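Local atomic coordinates of putative glycosylhydrolase (Parabacteroides distasonis, PDB entry 3S5Q), a protein that is probably a hydrolase of the 3-keto-disaccharide hydrolase family, built on a concanavalin A-like lectin/glucanase fold, whose substrate is not established. Residues Asn42-Ala47 against Asn203-Asn208; Gln58-Ile63 against Pro188-Ile193. All coordinates share one frame; numbering follows the deposited sequence.

Contact 1: residues Asn42-Ala47 against Asn203-Asn208; sequences NGILTA and NIWFRN
Leu45 and Phe206 form an antiparallel hydrogen-bonded pair that joins strand 44-47 to strand 204-208. Their two backbone bonds are closely matched: Leu45 N gives its hydrogen to Phe206 O at 2.8 Å, and Phe206 N to Leu45 O at 2.8 Å, each with 167° at the hydrogen. Both carbonyls also receive a CA-H...O contact, Phe206 O from Ile44 and Leu45 O from Trp205. A third hydrogen bond comes from a side chain. Having OG1 of Thr46 anti to the backbone N (chi1 -173°) directs the hydroxyl to the neighbouring strand, where it donates to Ile204 O at 2.9 Å, tilted 25° from the carbonyl plane. At the other end, a water donates to Gly43 O and accepts from Asn208 N, linking the two segments.

The apolar contacts fall on two faces. On one, Ile44 CG2 meets Trp205 CD1 at the indole edge (3.8 Å), and Ile44 CD1 lies against Arg207 CB. Thr46 runs alongside Trp205, and CB of Asn203 rests over one face of the indole, offset toward the rim. On the other, Leu45 CB meets Phe206 CB at 4.1 Å, and this face turns to the second sheet, consistent with the beta sandwich of concanavalin A-like proteins.

Arg207 carries its guanidinium away from strand 44-47, to a salt bridge with Glu67 and a cation-pi contact with Trp135. Strand 44-47 lies between 38-41 and 204-213 within one sheet, strand 62-70 flanks 204-213, and Leu195 of strand 192-195 touches both Leu45 and Phe206 from the second sheet.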
loop_
_atom_site.group_PDB
_atom_site.type_symbol
_atom_site.label_atom_id
_atom_site.label_comp_id
_atom_site.label_asym_id
_atom_site.label_seq_id
_atom_site.Cartn_x
_atom_site.Cartn_y
_atom_site.Cartn_z
ATOM N N ASN A 42 -12.888 2.254 16.847
ATOM C CA ASN A 42 -14.177 2.091 16.129
ATOM C C ASN A 42 -13.983 1.430 14.785
ATOM O O ASN A 42 -14.616 1.832 13.786
ATOM C CB ASN A 42 -14.890 3.440 15.941
ATOM C CG ASN A 42 -15.345 4.059 17.262
ATOM O OD1 ASN A 42 -15.870 3.359 18.146
ATOM N ND2 ASN A 42 -15.139 5.372 17.410
ATOM N N GLY A 43 -13.069 0.459 14.779
ATOM C CA GLY A 43 -12.656 -0.269 13.601
ATOM C C GLY A 43 -11.680 0.371 12.605
ATOM O O GLY A 43 -11.329 -0.270 11.613
ATOM N N ILE A 44 -11.261 1.610 12.870
ATOM C CA ILE A 44 -10.541 2.449 11.908
ATOM C C ILE A 44 -9.106 2.745 12.391
ATOM O O ILE A 44 -8.894 3.223 13.502
ATOM C CB ILE A 44 -11.232 3.827 11.697
ATOM C CG1 ILE A 44 -12.733 3.670 11.326
ATOM C CG2 ILE A 44 -10.470 4.673 10.650
ATOM C CD1 ILE A 44 -13.009 2.653 10.165
ATOM N N LEU A 45 -8.143 2.491 11.534
ATOM C CA LEU A 45 -6.734 2.708 11.880
ATOM C C LEU A 45 -6.261 4.030 11.250
ATOM O O LEU A 45 -6.457 4.266 10.067
ATOM C CB LEU A 45 -5.931 1.532 11.361
ATOM C CG LEU A 45 -4.455 1.375 11.733
ATOM C CD1 LEU A 45 -4.256 1.284 13.259
ATOM C CD2 LEU A 45 -3.945 0.127 11.017
ATOM N N THR A 46 -5.671 4.905 12.046
ATOM C CA THR A 46 -5.234 6.186 11.543
ATOM C C THR A 46 -3.988 6.679 12.280
ATOM O O THR A 46 -3.725 6.279 13.416
ATOM C CB THR A 46 -6.385 7.236 11.601
ATOM O OG1 THR A 46 -5.961 8.433 10.958
ATOM C CG2 THR A 46 -6.758 7.533 12.988
ATOM N N ALA A 47 -3.232 7.526 11.582
ATOM C CA ALA A 47 -1.938 8.039 12.015
ATOM C C ALA A 47 -2.010 9.582 12.046
ATOM O O ALA A 47 -2.654 10.185 11.190
ATOM C CB ALA A 47 -0.833 7.543 11.048
ATOM N N ASN A 203 -4.874 13.671 6.334
ATOM C CA ASN A 203 -5.013 12.416 7.032
ATOM C C ASN A 203 -5.262 11.214 6.139
ATOM O O ASN A 203 -5.830 11.336 5.063
ATOM C CB ASN A 203 -6.121 12.541 8.055
ATOM C CG ASN A 203 -5.720 13.411 9.207
ATOM O OD1 ASN A 203 -4.609 13.297 9.762
ATOM N ND2 ASN A 203 -6.598 14.319 9.557
ATOM N N ILE A 204 -4.828 10.058 6.629
ATOM C CA ILE A 204 -5.076 8.771 5.988
ATOM C C ILE A 204 -5.842 7.897 6.985
ATOM O O ILE A 204 -5.496 7.890 8.153
ATOM C CB ILE A 204 -3.716 8.061 5.538
ATOM C CG1 ILE A 204 -3.991 6.769 4.802
ATOM C CG2 ILE A 204 -2.744 7.765 6.725
ATOM C CD1 ILE A 204 -4.730 6.910 3.519
ATOM N N TRP A 205 -6.862 7.165 6.524
ATOM C CA TRP A 205 -7.582 6.194 7.378
ATOM C C TRP A 205 -7.546 4.833 6.706
ATOM O O TRP A 205 -7.711 4.751 5.486
ATOM C CB TRP A 205 -9.046 6.613 7.620
ATOM C CG TRP A 205 -9.204 7.938 8.278
ATOM C CD1 TRP A 205 -9.313 8.175 9.618
ATOM C CD2 TRP A 205 -9.283 9.218 7.633
ATOM N NE1 TRP A 205 -9.423 9.517 9.850
ATOM C CE2 TRP A 205 -9.421 10.187 8.651
ATOM C CE3 TRP A 205 -9.244 9.642 6.298
ATOM C CZ2 TRP A 205 -9.543 11.569 8.376
ATOM C CZ3 TRP A 205 -9.379 11.043 6.021
ATOM C CH2 TRP A 205 -9.520 11.969 7.063
ATOM N N PHE A 206 -7.346 3.781 7.498
ATOM C CA PHE A 206 -7.384 2.388 6.996
ATOM C C PHE A 206 -8.454 1.594 7.743
ATOM O O PHE A 206 -8.774 1.913 8.897
ATOM C CB PHE A 206 -6.052 1.684 7.243
ATOM C CG PHE A 206 -4.904 2.269 6.499
ATOM C CD1 PHE A 206 -4.115 3.288 7.066
ATOM C CD2 PHE A 206 -4.563 1.789 5.237
ATOM C CE1 PHE A 206 -2.991 3.814 6.360
ATOM C CE2 PHE A 206 -3.448 2.306 4.540
ATOM C CZ PHE A 206 -2.668 3.298 5.092
ATOM N N ARG A 207 -9.010 0.580 7.075
ATOM C CA ARG A 207 -9.843 -0.404 7.745
ATOM C C ARG A 207 -9.848 -1.745 7.017
ATOM O O ARG A 207 -9.405 -1.872 5.847
ATOM C CB ARG A 207 -11.278 0.091 7.934
ATOM C CG ARG A 207 -12.148 0.001 6.671
ATOM C CD ARG A 207 -13.505 0.712 6.848
ATOM N NE ARG A 207 -14.323 0.503 5.650
ATOM C CZ ARG A 207 -15.618 0.753 5.540
ATOM N NH1 ARG A 207 -16.325 1.229 6.563
ATOM N NH2 ARG A 207 -16.206 0.530 4.383
ATOM N N ASN A 208 -10.365 -2.745 7.737
ATOM C CA ASN A 208 -10.494 -4.101 7.206
ATOM C C ASN A 208 -9.236 -4.629 6.491
ATOM O O ASN A 208 -9.312 -5.173 5.380
ATOM C CB ASN A 208 -11.710 -4.237 6.272
ATOM C CG ASN A 208 -12.214 -5.690 6.218
ATOM O OD1 ASN A 208 -11.914 -6.481 7.115
ATOM N ND2 ASN A 208 -12.987 -6.027 5.201
HETATM O O HOH W 1 -10.473 -2.595 10.601
#

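Contact 2: residues Gln58-Ile63 against Pro188-Ile193; sequences QYENFI and PTKGYI. With EDO (1,2-ethanediol), chain J.
Gln58 lies across the ring of Tyr192, and each part of its side chain meets something different. CB packs against the carbonyl group of Gly191. With chi1 -63° placing CG anti to the carbonyl carbon, CG sits over the centre of the Tyr192 ring in a CH-pi contact, 3.7 Å from the centroid and 9° off the normal. The extended chain then carries the amide along toward the hydroxyl end of the ring, its plane turned 50° from the ring: Gln58 OE1 approaches Gly191 CA at 3.7 Å, and Gln58 NE2 approaches Tyr192 OH at 3.5 Å.

In the backbone, Tyr59 and Gly191 form a single antiparallel bridge, with Tyr59 N donating to Gly191 O at 2.7 Å and Gly191 N to Tyr59 O at 3.1 Å. Glu60 OE2 and Lys190 NZ make a long salt bridge (3.9 Å), and one water links Glu60 OE1 to Thr189 OG1.

On the inner side, CD1 of Ile193 lies over one face of Phe62, offset toward the rim, in a CH-pi contact, and against CD2 of Tyr59 (3.7 Å). Leu211 of strand 204-213 touches all three side chains. Asn61 and Phe62 face Ala142 as a G1 beta bulge at the start of strand 62-70, whereas Ile193 pairs with Thr55 and Tyr192 with Cys82 in the other sheet, so the contact joins the two sheets of the probable sandwich.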
loop_
_atom_site.group_PDB
_atom_site.type_symbol
_atom_site.label_atom_id
_atom_site.label_comp_id
_atom_site.label_asym_id
_atom_site.label_seq_id
_atom_site.Cartn_x
_atom_site.Cartn_y
_atom_site.Cartn_z
ATOM N N GLN A 58 7.411 -11.410 9.641
ATOM C CA GLN A 58 7.652 -11.181 8.232
ATOM C C GLN A 58 6.753 -12.082 7.414
ATOM O O GLN A 58 6.378 -13.174 7.860
ATOM C CB GLN A 58 9.107 -11.472 7.878
ATOM C CG GLN A 58 10.073 -10.569 8.582
ATOM C CD GLN A 58 11.512 -10.885 8.279
ATOM O OE1 GLN A 58 11.874 -11.179 7.151
ATOM N NE2 GLN A 58 12.357 -10.776 9.297
ATOM N N TYR A 59 6.434 -11.621 6.213
ATOM C CA TYR A 59 5.496 -12.302 5.337
ATOM C C TYR A 59 6.062 -12.418 3.926
ATOM O O TYR A 59 6.712 -11.495 3.420
ATOM C CB TYR A 59 4.174 -11.545 5.283
ATOM C CG TYR A 59 3.380 -11.551 6.575
ATOM C CD1 TYR A 59 2.522 -12.612 6.877
ATOM C CD2 TYR A 59 3.437 -10.497 7.456
ATOM C CE1 TYR A 59 1.780 -12.656 8.043
ATOM C CE2 TYR A 59 2.667 -10.515 8.635
ATOM C CZ TYR A 59 1.867 -11.610 8.924
ATOM O OH TYR A 59 1.115 -11.633 10.062
ATOM N N GLU A 60 5.748 -13.542 3.298
ATOM C CA GLU A 60 5.990 -13.794 1.876
ATOM C C GLU A 60 4.777 -14.564 1.289
ATOM O O GLU A 60 3.983 -15.139 2.027
ATOM C CB GLU A 60 7.273 -14.608 1.681
ATOM C CG GLU A 60 7.242 -15.927 2.367
ATOM C CD GLU A 60 8.526 -16.715 2.185
ATOM O OE1 GLU A 60 9.320 -16.324 1.280
ATOM O OE2 GLU A 60 8.686 -17.746 2.913
ATOM N N ASN A 61 4.624 -14.540 -0.024
ATOM C CA ASN A 61 3.598 -15.317 -0.700
ATOM C C ASN A 61 2.222 -15.101 -0.095
ATOM O O ASN A 61 1.625 -16.008 0.484
ATOM C CB ASN A 61 4.017 -16.784 -0.691
ATOM C CG ASN A 61 5.269 -16.998 -1.460
ATOM O OD1 ASN A 61 5.425 -16.435 -2.555
ATOM N ND2 ASN A 61 6.198 -17.805 -0.909
ATOM N N PHE A 62 1.769 -13.855 -0.173
ATOM C CA PHE A 62 0.513 -13.412 0.477
ATOM C C PHE A 62 -0.327 -12.507 -0.402
ATOM O O PHE A 62 0.131 -11.990 -1.444
ATOM C CB PHE A 62 0.783 -12.660 1.823
ATOM C CG PHE A 62 1.608 -11.399 1.662
ATOM C CD1 PHE A 62 0.999 -10.185 1.385
ATOM C CD2 PHE A 62 2.992 -11.422 1.804
ATOM C CE1 PHE A 62 1.735 -9.046 1.193
ATOM C CE2 PHE A 62 3.765 -10.267 1.638
ATOM C CZ PHE A 62 3.125 -9.057 1.338
ATOM N N ILE A 63 -1.570 -12.343 0.028
ATOM C CA ILE A 63 -2.485 -11.357 -0.531
ATOM C C ILE A 63 -2.960 -10.487 0.626
ATOM O O ILE A 63 -3.532 -10.982 1.604
ATOM C CB ILE A 63 -3.726 -11.961 -1.235
ATOM C CG1 ILE A 63 -3.316 -13.010 -2.277
ATOM C CG2 ILE A 63 -4.531 -10.826 -1.900
ATOM C CD1 ILE A 63 -4.485 -13.953 -2.750
ATOM N N PRO A 188 15.027 -9.100 -1.536
ATOM C CA PRO A 188 14.316 -10.192 -0.867
ATOM C C PRO A 188 12.807 -10.074 -1.008
ATOM O O PRO A 188 12.295 -8.961 -0.961
ATOM C CB PRO A 188 14.659 -9.984 0.601
ATOM C CG PRO A 188 16.004 -9.391 0.578
ATOM C CD PRO A 188 15.890 -8.388 -0.575
ATOM N N THR A 189 12.124 -11.208 -1.180
ATOM C CA THR A 189 10.669 -11.224 -1.369
ATOM C C THR A 189 9.968 -11.723 -0.094
ATOM O O THR A 189 8.926 -12.376 -0.150
ATOM C CB THR A 189 10.293 -12.025 -2.623
ATOM O OG1 THR A 189 10.772 -13.378 -2.498
ATOM C CG2 THR A 189 10.923 -11.359 -3.874
ATOM N N LYS A 190 10.570 -11.393 1.060
ATOM C CA LYS A 190 10.048 -11.717 2.387
ATOM C C LYS A 190 10.399 -10.541 3.332
ATOM O O LYS A 190 11.526 -10.028 3.321
ATOM C CB LYS A 190 10.658 -13.032 2.901
ATOM C CG LYS A 190 10.075 -13.509 4.258
ATOM C CD LYS A 190 10.761 -14.768 4.839
ATOM C CE LYS A 190 9.861 -15.459 5.857
ATOM N NZ LYS A 190 10.416 -16.801 6.269
ATOM N N GLY A 191 9.430 -10.081 4.117
ATOM C CA GLY A 191 9.716 -9.002 5.008
ATOM C C GLY A 191 8.527 -8.592 5.840
ATOM O O GLY A 191 7.450 -9.140 5.706
ATOM N N TYR A 192 8.756 -7.602 6.695
ATOM C CA TYR A 192 7.702 -6.991 7.480
ATOM C C TYR A 192 6.771 -6.276 6.514
ATOM O O TYR A 192 7.187 -5.845 5.425
ATOM C CB TYR A 192 8.285 -5.985 8.501
ATOM C CG TYR A 192 9.220 -6.655 9.452
ATOM C CD1 TYR A 192 8.731 -7.434 10.493
ATOM C CD2 TYR A 192 10.598 -6.589 9.268
ATOM C CE1 TYR A 192 9.603 -8.090 11.340
ATOM C CE2 TYR A 192 11.469 -7.217 10.121
ATOM C CZ TYR A 192 10.965 -7.988 11.139
ATOM O OH TYR A 192 11.835 -8.612 12.011
ATOM N N ILE A 193 5.521 -6.127 6.944
ATOM C CA ILE A 193 4.551 -5.314 6.225
ATOM C C ILE A 193 4.297 -4.069 7.076
ATOM O O ILE A 193 4.210 -4.168 8.288
ATOM C CB ILE A 193 3.216 -6.072 5.988
ATOM C CG1 ILE A 193 3.386 -7.226 4.992
ATOM C CG2 ILE A 193 2.131 -5.076 5.546
ATOM C CD1 ILE A 193 2.159 -8.128 4.865
HETATM C C1 EDO J . 12.231 -16.053 -5.079
HETATM O O1 EDO J . 11.258 -16.135 -6.112
HETATM C C2 EDO J . 12.438 -14.565 -4.840
HETATM O O2 EDO J . 13.123 -14.350 -3.605
HETATM O O HOH W 2 9.366 -15.328 -1.238
HETATM O O HOH W 3 6.653 -13.037 -1.558
#

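From the N terminus the chain first passes 42-47, then 58-63, and only much later 188-193 and 203-208. Contact 2 therefore closes a loop of 124 residues, and contact 1, with 155 between its segments, encloses it; the two do not cross. Their centres are about 22 Å apart and they do not touch. Contact 1 adds a pairing within one antiparallel sheet, between an early strand and 204-213. Contact 2 instead joins the start of strand 62-70, a neighbour of 204-213 in that sheet, to the entry of strand 192-195 in the other sheet. Together they tie early parts of the chain to its last two strands, one within a sheet and one between sheets.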